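Histidine acid phosphatase (Bifidobacterium longum subsp. infantis, PDB 6RXD) probably removes phosphate groups from inositol polyphosphates such as phytate, and from 2,3-bisphosphoglycerate, as a multiple inositol polyphosphate phosphatase of the histidine acid phosphatase family. Local coordinates at residues R480-P485 / A504-L509. Sequence-based numbering, arbitrary orientation.
Sequences RSECTP and ADHKTL
Glu482 and His506 bring the two loops nearest, with CA atoms 6.2 Å apart. Neither segment is a helix or strand. Residues 480-483 form a type I beta turn, closed by a bond from Cys483 N to Arg480 O. His506 takes a left-handed backbone conformation. The guanidinium of Arg480 lies flat over one face of the His506 imidazole, with centres 3.5 Å apart and planes at 18°. Arg480 NH1 comes within 3.3 Å of His506 CE1. Glu482 holds the guanidinium side-on. Arg480 NE gives a nearly straight bond of 2.8 Å to Glu482 OE1, and Arg480 NH2 reaches Glu482 OE2 at 3.1 Å. His506 ND1 bonds to Cys501 O, which helps to fix the ring's rotation. An alanine in place of Arg480 would probably leave this ring face without its stacking partner and the Glu482 carboxylate without its salt bridge. At the other end, Thr484 OG1 donates to Thr508 OG1 at 2.7 Å. With OG1 anti to its backbone N (chi1 -175°), the Thr508 hydroxyl faces Thr484. It also bonds to Glu497, whose carboxylate takes Thr484 N as well. The contact is a surface loop-loop packing near the C-terminus. It flanks the Cys483-Cys501 disulfide, which ties the turn to the end of helix 495-501. This disulfide-anchored loop pairing holds His506, which binds zinc in another structure of this protein, though none is modelled on it here.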
ATOM      1  N   ARG A 480     -17.864  -6.711  -7.814  1.00 14.11           N
ATOM      2  CA  ARG A 480     -18.506  -7.369  -6.673  1.00 14.29           C
ATOM      3  C   ARG A 480     -19.757  -8.123  -7.099  1.00 17.62           C
ATOM      4  O   ARG A 480     -20.393  -7.769  -8.092  1.00 17.14           O
ATOM      5  CB  ARG A 480     -18.843  -6.343  -5.583  1.00 16.02           C
ATOM      6  CG  ARG A 480     -19.660  -5.176  -6.084  1.00 15.69           C
ATOM      7  CD  ARG A 480     -19.899  -4.145  -4.969  1.00 15.24           C
ATOM      8  NE  ARG A 480     -20.431  -4.793  -3.771  1.00 15.99           N
ATOM      9  CZ  ARG A 480     -20.082  -4.505  -2.519  1.00 14.58           C
ATOM     10  NH1 ARG A 480     -19.193  -3.550  -2.250  1.00 15.69           N
ATOM     11  NH2 ARG A 480     -20.640  -5.178  -1.515  1.00 19.90           N
ATOM     12  N   SER A 481     -20.099  -9.168  -6.348  1.00 16.41           N
ATOM     13  CA  SER A 481     -21.088 -10.159  -6.781  1.00 17.49           C
ATOM     14  C   SER A 481     -22.475  -9.601  -7.091  1.00 16.29           C
ATOM     15  O   SER A 481     -23.232 -10.208  -7.848  1.00 17.32           O
ATOM     16  CB  SER A 481     -21.201 -11.270  -5.736  1.00 23.85           C
ATOM     17  OG  SER A 481     -21.775 -10.756  -4.551  1.00 28.37           O
ATOM     18  N   GLU A 482     -22.820  -8.450  -6.525  1.00 15.34           N
ATOM     19  CA  GLU A 482     -24.117  -7.859  -6.838  1.00 17.94           C
ATOM     20  C   GLU A 482     -24.184  -7.373  -8.288  1.00 18.46           C
ATOM     21  O   GLU A 482     -25.271  -7.274  -8.876  1.00 18.26           O
ATOM     22  CB  GLU A 482     -24.421  -6.710  -5.872  1.00 15.92           C
ATOM     23  CG  GLU A 482     -24.506  -7.118  -4.410  1.00 17.64           C
ATOM     24  CD  GLU A 482     -23.206  -6.879  -3.655  1.00 22.07           C
ATOM     25  OE1 GLU A 482     -22.116  -6.939  -4.273  1.00 20.39           O
ATOM     26  OE2 GLU A 482     -23.273  -6.611  -2.438  1.00 23.01           O
ATOM     27  N   CYS A 483     -23.025  -7.059  -8.864  1.00 13.01           N
ATOM     28  CA  CYS A 483     -22.971  -6.517 -10.223  1.00 15.43           C
ATOM     29  C   CYS A 483     -23.219  -7.577 -11.282  1.00 16.35           C
ATOM     30  O   CYS A 483     -22.680  -8.678 -11.194  1.00 16.00           O
ATOM     31  CB  CYS A 483     -21.609  -5.872 -10.497  1.00 13.90           C
ATOM     32  SG  CYS A 483     -21.209  -4.483  -9.417  1.00 17.06           S
ATOM     33  N   THR A 484     -24.011  -7.230 -12.297  1.00 13.91           N
ATOM     34  CA  THR A 484     -24.303  -8.140 -13.406  1.00 13.28           C
ATOM     35  C   THR A 484     -23.485  -7.742 -14.626  1.00 11.60           C
ATOM     36  O   THR A 484     -23.584  -6.607 -15.073  1.00 12.31           O
ATOM     37  CB  THR A 484     -25.784  -8.043 -13.809  1.00 15.07           C
ATOM     38  OG1 THR A 484     -26.603  -8.399 -12.694  1.00 17.62           O
ATOM     39  CG2 THR A 484     -26.097  -8.970 -14.983  1.00 15.70           C
ATOM     40  N   PRO A 485     -22.669  -8.670 -15.166  1.00 14.39           N
ATOM     41  CA  PRO A 485     -21.867  -8.309 -16.345  1.00 14.13           C
ATOM     42  C   PRO A 485     -22.680  -8.273 -17.631  1.00 16.16           C
ATOM     43  O   PRO A 485     -23.882  -8.547 -17.618  1.00 14.94           O
ATOM     44  CB  PRO A 485     -20.789  -9.411 -16.409  1.00 17.00           C
ATOM     45  CG  PRO A 485     -21.317 -10.531 -15.583  1.00 21.18           C
ATOM     46  CD  PRO A 485     -22.225  -9.927 -14.540  1.00 17.55           C
ATOM     47  N   ALA A 504     -23.960   2.512  -2.634  1.00 21.36           N
ATOM     48  CA  ALA A 504     -24.192   1.839  -1.345  1.00 22.79           C
ATOM     49  C   ALA A 504     -25.355   0.835  -1.315  1.00 22.63           C
ATOM     50  O   ALA A 504     -25.305  -0.154  -0.576  1.00 20.11           O
ATOM     51  CB  ALA A 504     -24.326   2.873  -0.205  1.00 25.49           C
ATOM     52  N   ASP A 505     -26.405   1.075  -2.104  1.00 18.10           N
ATOM     53  CA  ASP A 505     -27.489   0.108  -2.190  1.00 17.83           C
ATOM     54  C   ASP A 505     -27.128  -1.162  -2.965  1.00 15.28           C
ATOM     55  O   ASP A 505     -27.850  -2.155  -2.890  1.00 19.66           O
ATOM     56  CB  ASP A 505     -28.733   0.727  -2.828  1.00 17.85           C
ATOM     57  CG  ASP A 505     -29.286   1.845  -2.015  1.00 26.30           C
ATOM     58  OD1 ASP A 505     -30.505   2.096  -2.078  1.00 33.27           O
ATOM     59  OD2 ASP A 505     -28.474   2.471  -1.328  1.00 25.54           O
ATOM     60  N   HIS A 506     -26.043  -1.115  -3.737  1.00 16.49           N
ATOM     61  CA  HIS A 506     -25.619  -2.265  -4.551  1.00 18.21           C
ATOM     62  C   HIS A 506     -26.743  -2.951  -5.338  1.00 15.68           C
ATOM     63  O   HIS A 506     -26.817  -4.185  -5.384  1.00 18.46           O
ATOM     64  CB  HIS A 506     -24.880  -3.284  -3.683  1.00 16.50           C
ATOM     65  CG  HIS A 506     -23.703  -2.704  -2.973  1.00 17.25           C
ATOM     66  ND1 HIS A 506     -22.682  -2.050  -3.639  1.00 18.93           N
ATOM     67  CD2 HIS A 506     -23.389  -2.644  -1.659  1.00 20.63           C
ATOM     68  CE1 HIS A 506     -21.793  -1.624  -2.764  1.00 19.99           C
ATOM     69  NE2 HIS A 506     -22.202  -1.969  -1.553  1.00 24.46           N
ATOM     70  N   LYS A 507     -27.607  -2.152  -5.956  1.00 16.01           N
ATOM     71  CA  LYS A 507     -28.674  -2.689  -6.792  1.00 14.89           C
ATOM     72  C   LYS A 507     -28.155  -3.001  -8.185  1.00 22.49           C
ATOM     73  O   LYS A 507     -27.367  -2.235  -8.754  1.00 21.80           O
ATOM     74  CB  LYS A 507     -29.809  -1.681  -6.937  1.00 19.12           C
ATOM     75  CG  LYS A 507     -30.481  -1.277  -5.648  1.00 24.17           C
ATOM     76  CD  LYS A 507     -31.636  -0.342  -5.948  1.00 30.48           C
ATOM     77  CE  LYS A 507     -32.446  -0.044  -4.704  1.00 36.60           C
ATOM     78  NZ  LYS A 507     -33.569   0.886  -5.004  1.00 37.71           N
ATOM     79  N   THR A 508     -28.618  -4.108  -8.751  1.00 17.58           N
ATOM     80  CA  THR A 508     -28.298  -4.407 -10.141  1.00 16.48           C
ATOM     81  C   THR A 508     -29.410  -3.913 -11.061  1.00 21.82           C
ATOM     82  O   THR A 508     -30.581  -3.863 -10.667  1.00 21.07           O
ATOM     83  CB  THR A 508     -28.071  -5.905 -10.369  1.00 18.98           C
ATOM     84  OG1 THR A 508     -27.646  -6.115 -11.721  1.00 18.18           O
ATOM     85  CG2 THR A 508     -29.359  -6.695 -10.116  1.00 17.10           C
ATOM     86  N   LEU A 509     -29.048  -3.545 -12.287  1.00 16.61           N
ATOM     87  CA  LEU A 509     -30.063  -3.197 -13.275  1.00 21.63           C
ATOM     88  C   LEU A 509     -30.653  -4.458 -13.895  1.00 22.51           C
ATOM     89  O   LEU A 509     -31.602  -4.379 -14.676  1.00 22.47           O
ATOM     90  CB  LEU A 509     -29.493  -2.288 -14.368  1.00 17.10           C
ATOM     91  CG  LEU A 509     -28.926  -0.960 -13.874  1.00 17.93           C
ATOM     92  CD1 LEU A 509     -28.360  -0.133 -15.032  1.00 19.46           C
ATOM     93  CD2 LEU A 509     -29.981  -0.172 -13.104  1.00 23.03           C
TER